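Local coordinates for protein sialidase B (Streptococcus pneumoniae serotype 4, PDB 4XJW) that cleaves terminal sialic acid from oligosaccharides, glycoproteins and glycolipids at alpha-(2->3), alpha-(2->6) and alpha-(2->8) glycosidic linkages, and is an intramolecular trans-sialidase, at residues Ile546-Tyr551 / Ser573-Arg578; Ser579-Gly584 / Lys632-Ser637. The protein carries 1 engineered substitution. All blocks are in the same frame, centred on the assembly; numbering follows the deposited sequence.

Interaction 1: residues Ile546-Tyr551 / Ser573-Arg578; sequences IQQTSY and STPNSR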
loop_
_atom_site.group_PDB
_atom_site.type_symbol
_atom_site.label_atom_id
_atom_site.label_comp_id
_atom_site.label_asym_id
_atom_site.label_seq_id
_atom_site.Cartn_x
_atom_site.Cartn_y
_atom_site.Cartn_z
ATOM N N ILE A 546 1.543 17.550 15.958
ATOM C CA ILE A 546 1.533 16.774 14.724
ATOM C C ILE A 546 0.283 17.172 13.962
ATOM O O ILE A 546 -0.790 17.222 14.550
ATOM C CB ILE A 546 1.499 15.258 14.989
ATOM C CG1 ILE A 546 2.729 14.828 15.786
ATOM C CG2 ILE A 546 1.446 14.477 13.667
ATOM C CD1 ILE A 546 2.737 13.365 16.131
ATOM N N GLN A 547 0.425 17.475 12.673
ATOM C CA GLN A 547 -0.740 17.807 11.843
ATOM C C GLN A 547 -1.156 16.649 10.946
ATOM O O GLN A 547 -0.305 15.985 10.347
ATOM C CB GLN A 547 -0.459 19.006 10.930
ATOM C CG GLN A 547 0.296 20.168 11.557
ATOM C CD GLN A 547 -0.275 20.578 12.893
ATOM O OE1 GLN A 547 -1.496 20.632 13.072
ATOM N NE2 GLN A 547 0.608 20.854 13.853
ATOM N N GLN A 548 -2.465 16.429 10.839
ATOM C CA GLN A 548 -3.023 15.587 9.788
ATOM C C GLN A 548 -4.058 16.384 9.020
ATOM O O GLN A 548 -4.405 17.497 9.413
ATOM C CB GLN A 548 -3.645 14.311 10.360
ATOM C CG GLN A 548 -2.602 13.267 10.770
ATOM C CD GLN A 548 -3.157 11.863 10.825
ATOM O OE1 GLN A 548 -4.367 11.640 10.801
ATOM N NE2 GLN A 548 -2.252 10.895 10.929
ATOM N N THR A 549 -4.544 15.815 7.923
ATOM C CA THR A 549 -5.624 16.409 7.163
ATOM C C THR A 549 -6.942 16.199 7.883
ATOM O O THR A 549 -7.039 15.428 8.836
ATOM C CB THR A 549 -5.767 15.730 5.812
ATOM O OG1 THR A 549 -5.984 14.330 6.037
ATOM C CG2 THR A 549 -4.518 15.939 4.947
ATOM N N SER A 550 -7.976 16.873 7.398
ATOM C CA SER A 550 -9.317 16.683 7.922
ATOM C C SER A 550 -9.790 15.232 7.909
ATOM O O SER A 550 -10.503 14.807 8.817
ATOM C CB SER A 550 -10.307 17.577 7.165
ATOM O OG SER A 550 -10.288 17.319 5.772
ATOM N N TYR A 551 -9.386 14.467 6.896
ATOM C CA TYR A 551 -9.841 13.085 6.787
ATOM C C TYR A 551 -8.923 12.118 7.549
ATOM O O TYR A 551 -9.351 11.027 7.927
ATOM C CB TYR A 551 -10.007 12.665 5.324
ATOM C CG TYR A 551 -8.802 12.971 4.469
ATOM C CD1 TYR A 551 -7.717 12.089 4.408
ATOM C CD2 TYR A 551 -8.728 14.150 3.742
ATOM C CE1 TYR A 551 -6.611 12.374 3.625
ATOM C CE2 TYR A 551 -7.619 14.445 2.958
ATOM C CZ TYR A 551 -6.561 13.554 2.905
ATOM O OH TYR A 551 -5.465 13.852 2.129
ATOM N N SER A 573 4.718 6.897 13.575
ATOM C CA SER A 573 4.935 7.105 12.140
ATOM C C SER A 573 3.638 7.617 11.518
ATOM O O SER A 573 2.585 7.008 11.704
ATOM C CB SER A 573 5.340 5.788 11.481
ATOM O OG SER A 573 5.197 5.839 10.081
ATOM N N THR A 574 3.726 8.715 10.765
ATOM C CA THR A 574 2.545 9.377 10.216
ATOM C C THR A 574 2.989 10.440 9.239
ATOM O O THR A 574 4.085 10.980 9.378
ATOM C CB THR A 574 1.727 10.056 11.353
ATOM O OG1 THR A 574 0.643 10.819 10.797
ATOM C CG2 THR A 574 2.610 10.972 12.181
ATOM N N PRO A 575 2.135 10.770 8.253
ATOM C CA PRO A 575 2.339 12.044 7.561
ATOM C C PRO A 575 2.197 13.185 8.573
ATOM O O PRO A 575 1.402 13.098 9.518
ATOM C CB PRO A 575 1.178 12.082 6.563
ATOM C CG PRO A 575 0.116 11.205 7.186
ATOM C CD PRO A 575 0.928 10.074 7.783
ATOM N N ASN A 576 2.963 14.245 8.384
ATOM C CA ASN A 576 2.775 15.444 9.203
ATOM C C ASN A 576 2.467 16.586 8.266
ATOM O O ASN A 576 3.371 17.290 7.803
ATOM C CB ASN A 576 4.034 15.743 10.021
ATOM C CG ASN A 576 3.804 16.806 11.085
ATOM O OD1 ASN A 576 2.806 17.524 11.063
ATOM N ND2 ASN A 576 4.738 16.911 12.022
ATOM N N SER A 577 1.182 16.734 7.960
ATOM C CA SER A 577 0.726 17.698 6.953
ATOM C C SER A 577 -0.752 17.963 7.150
ATOM O O SER A 577 -1.515 17.035 7.405
ATOM C CB SER A 577 0.956 17.145 5.536
ATOM O OG SER A 577 0.344 17.985 4.558
ATOM N N ARG A 578 -1.161 19.228 7.036
ATOM C CA ARG A 578 -2.582 19.579 7.087
ATOM C C ARG A 578 -3.235 19.450 5.718
ATOM O O ARG A 578 -4.457 19.552 5.593
ATOM C CB ARG A 578 -2.774 21.019 7.571
ATOM C CG ARG A 578 -2.347 21.280 8.987
ATOM C CD ARG A 578 -2.544 22.747 9.345
ATOM N NE ARG A 578 -3.056 22.901 10.701
ATOM C CZ ARG A 578 -3.246 24.073 11.295
ATOM N NH1 ARG A 578 -2.956 25.197 10.653
ATOM N NH2 ARG A 578 -3.721 24.119 12.532
HETATM O O HOH W 1 -7.344 18.984 5.702
#
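In a propeller blade, the connection entering the sheet meets the exit of a neighbouring strand where Q547 and Q548, before strand 556-559, lie against T574 near the end of strand 569-575 and N576 and S577 just after it. N576 turns its CG anti to its own backbone N (chi1 -169°), and OD1 accepts the nearly straight bond from Q547 N at 2.9 Å, the donor standing above the amide carbonyl plane. Q547 O in turn takes S577 N at 2.9 Å, so the backbone of one glutamine is held through both its N-H and its carbonyl. The side chain of Q547 runs beside that of R578, pointing the same way, with Q547 CB 3.5 Å from R578 CG and the amide and guanidinium planes almost perpendicular. On the buried side, Q548 NE2 reaches T574 OG1 at 2.9 Å, and this hydroxyl lies in the plane of the Q548 amide; OG1 itself donates to P575 O. T574 CG2 rests 4.0 Å from I546 CG2. A water links S550 N to R578 O. The contact joins the loop before one blade strand to the end of its antiparallel neighbour in a GH33 sialidase beta-propeller, beside R519, substrate-binding by similarity.

Interaction 2: residues Ser579-Gly584 / Lys632-Ser637; sequences SGRKGG and KYDSWS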
loop_
_atom_site.group_PDB
_atom_site.type_symbol
_atom_site.label_atom_id
_atom_site.label_comp_id
_atom_site.label_asym_id
_atom_site.label_seq_id
_atom_site.Cartn_x
_atom_site.Cartn_y
_atom_site.Cartn_z
ATOM N N SER A 579 -2.408 19.215 4.703
ATOM C CA SER A 579 -2.811 19.359 3.304
ATOM C C SER A 579 -3.066 18.041 2.575
ATOM O O SER A 579 -4.053 17.904 1.857
ATOM C CB SER A 579 -1.745 20.162 2.559
ATOM O OG SER A 579 -2.112 20.371 1.215
ATOM N N GLY A 580 -2.165 17.072 2.740
ATOM C CA GLY A 580 -2.294 15.818 2.026
ATOM C C GLY A 580 -1.554 14.716 2.751
ATOM O O GLY A 580 -1.063 14.921 3.857
ATOM N N ARG A 581 -1.487 13.541 2.130
ATOM C CA ARG A 581 -0.722 12.435 2.701
ATOM C C ARG A 581 0.714 12.516 2.188
ATOM O O ARG A 581 1.080 11.916 1.170
ATOM C CB ARG A 581 -1.394 11.096 2.386
ATOM C CG ARG A 581 -2.653 10.877 3.199
ATOM C CD ARG A 581 -3.322 9.541 2.970
ATOM N NE ARG A 581 -4.478 9.364 3.861
ATOM C CZ ARG A 581 -5.425 8.443 3.691
ATOM N NH1 ARG A 581 -5.366 7.627 2.643
ATOM N NH2 ARG A 581 -6.430 8.334 4.557
ATOM N N LYS A 582 1.503 13.328 2.881
ATOM C CA LYS A 582 2.855 13.691 2.475
ATOM C C LYS A 582 3.606 14.151 3.711
ATOM O O LYS A 582 3.016 14.258 4.799
ATOM C CB LYS A 582 2.831 14.787 1.396
ATOM C CG LYS A 582 2.025 16.028 1.761
ATOM C CD LYS A 582 1.980 17.008 0.586
ATOM C CE LYS A 582 1.095 18.206 0.910
ATOM N NZ LYS A 582 0.880 19.063 -0.298
ATOM N N GLY A 583 4.909 14.371 3.571
ATOM C CA GLY A 583 5.699 14.858 4.689
ATOM C C GLY A 583 5.786 13.842 5.812
ATOM O O GLY A 583 5.534 14.146 6.984
ATOM N N GLY A 584 6.151 12.617 5.450
ATOM C CA GLY A 584 6.204 11.535 6.421
ATOM C C GLY A 584 7.249 11.755 7.488
ATOM O O GLY A 584 8.336 12.261 7.202
ATOM N N LYS A 632 4.688 5.086 -0.102
ATOM C CA LYS A 632 5.374 6.306 -0.526
ATOM C C LYS A 632 4.602 7.017 -1.643
ATOM O O LYS A 632 5.095 7.212 -2.759
ATOM C CB LYS A 632 6.823 6.034 -0.953
ATOM C CG LYS A 632 7.665 7.312 -1.002
ATOM C CD LYS A 632 9.076 7.077 -1.492
ATOM C CE LYS A 632 9.852 8.385 -1.515
ATOM N NZ LYS A 632 10.215 8.813 -0.143
ATOM N N TYR A 633 3.377 7.410 -1.330
ATOM C CA TYR A 633 2.564 8.185 -2.260
ATOM C C TYR A 633 1.382 8.722 -1.507
ATOM O O TYR A 633 1.134 8.353 -0.352
ATOM C CB TYR A 633 2.118 7.349 -3.473
ATOM C CG TYR A 633 0.919 6.438 -3.266
ATOM C CD1 TYR A 633 0.989 5.319 -2.436
ATOM C CD2 TYR A 633 -0.279 6.701 -3.905
ATOM C CE1 TYR A 633 -0.119 4.482 -2.263
ATOM C CE2 TYR A 633 -1.381 5.881 -3.756
ATOM C CZ TYR A 633 -1.302 4.765 -2.940
ATOM O OH TYR A 633 -2.417 3.960 -2.799
ATOM N N ASP A 634 0.656 9.622 -2.145
ATOM C CA ASP A 634 -0.523 10.156 -1.504
ATOM C C ASP A 634 -1.717 9.270 -1.849
ATOM O O ASP A 634 -2.287 9.357 -2.941
ATOM C CB ASP A 634 -0.746 11.597 -1.931
ATOM C CG ASP A 634 -1.847 12.259 -1.140
ATOM O OD1 ASP A 634 -2.837 11.570 -0.820
ATOM O OD2 ASP A 634 -1.719 13.467 -0.845
ATOM N N SER A 635 -2.074 8.398 -0.914
ATOM C CA SER A 635 -3.099 7.385 -1.156
ATOM C C SER A 635 -4.521 7.946 -1.044
ATOM O O SER A 635 -5.497 7.206 -1.203
ATOM C CB SER A 635 -2.901 6.187 -0.215
ATOM O OG SER A 635 -3.240 6.536 1.118
ATOM N N TRP A 636 -4.641 9.244 -0.778
ATOM C CA TRP A 636 -5.939 9.900 -0.825
ATOM C C TRP A 636 -6.152 10.544 -2.187
ATOM O O TRP A 636 -7.271 10.584 -2.697
ATOM C CB TRP A 636 -6.056 10.959 0.275
ATOM C CG TRP A 636 -7.467 11.481 0.458
ATOM C CD1 TRP A 636 -8.012 12.608 -0.085
ATOM C CD2 TRP A 636 -8.486 10.884 1.256
ATOM N NE1 TRP A 636 -9.313 12.749 0.332
ATOM C CE2 TRP A 636 -9.630 11.700 1.155
ATOM C CE3 TRP A 636 -8.546 9.740 2.050
ATOM C CZ2 TRP A 636 -10.823 11.402 1.817
ATOM C CZ3 TRP A 636 -9.732 9.445 2.708
ATOM C CH2 TRP A 636 -10.857 10.275 2.586
ATOM N N SER A 637 -5.078 11.061 -2.775
ATOM C CA SER A 637 -5.211 11.837 -4.011
ATOM C C SER A 637 -5.803 11.043 -5.172
ATOM O O SER A 637 -5.351 9.948 -5.478
ATOM C CB SER A 637 -3.854 12.397 -4.441
ATOM O OG SER A 637 -3.947 12.946 -5.749
#
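R581, a substrate-binding arginine by similarity, meets D634, S635 and W636 along its length, and the contact grades from a close base around the buried backbone of R581 to an exposed indole. At the base, R581 N donates to D634 OD2 at 3.0 Å, the N-H coming from above the carboxylate plane, while R581 CB lies 3.5 Å from D634 OD1. The two side chains cross at about a right angle. With CG anti to its backbone N (chi1 -172°), D634 brings this carboxylate carbon to 3.5 Å from R581 N. Its other oxygen serves its own loop: OD1 accepts from W636 N at 2.9 Å, nearly in line with the C-O bond, and from S637 N, which arrives above the carboxylate plane. The first of these bonds makes an Asx turn, one oxygen pinning the loop while its partner holds the arginine backbone.

This corner belongs to the substrate-binding end of the sialidase propeller, where three arginines (R207, R519 and R581, all by similarity) form the triad that in this family receives the sialic acid carboxylate. From CG to NE the R581 chain is extended, and NH1 donates to S635 OG at 2.8 Å, with the hydroxyl tilted 21° from the guanidinium plane. T553 OG1 takes NE and G552 O takes NH2, so all three nitrogens have acceptors. The looser side is formed by W636, an exposed residue. Its CE3 sits over one guanidinium face, offset toward the rim and 3.6 Å from R581 NH2, but the two planes are 76° apart, so the groups do not stack.

In the fold
Interactions 1 and 2 follow one another along the chain, their centres about 9 Å apart. Segments 573-578 and 579-584 are consecutive, and 546-551 and 632-637 pack on them. N576 N lies 2.9 Å from G583 O, a probable hydrogen bond. P575 CB packs 3.4 Å from the carbonyl oxygen O of K582. The loop 546-551 reaches interaction 2 as well: T549 CG2 is 3.4 Å from G580 N, and Y551 CZ is 3.3 Å from W636 CG, where the two rings stack. Three arginines that bind substrate by similarity adjoin both contacts: nearest side-chain approaches are about 4 Å for Q548 to R519, 3 Å for R581 to R519 and 3 Å for S635 to R207.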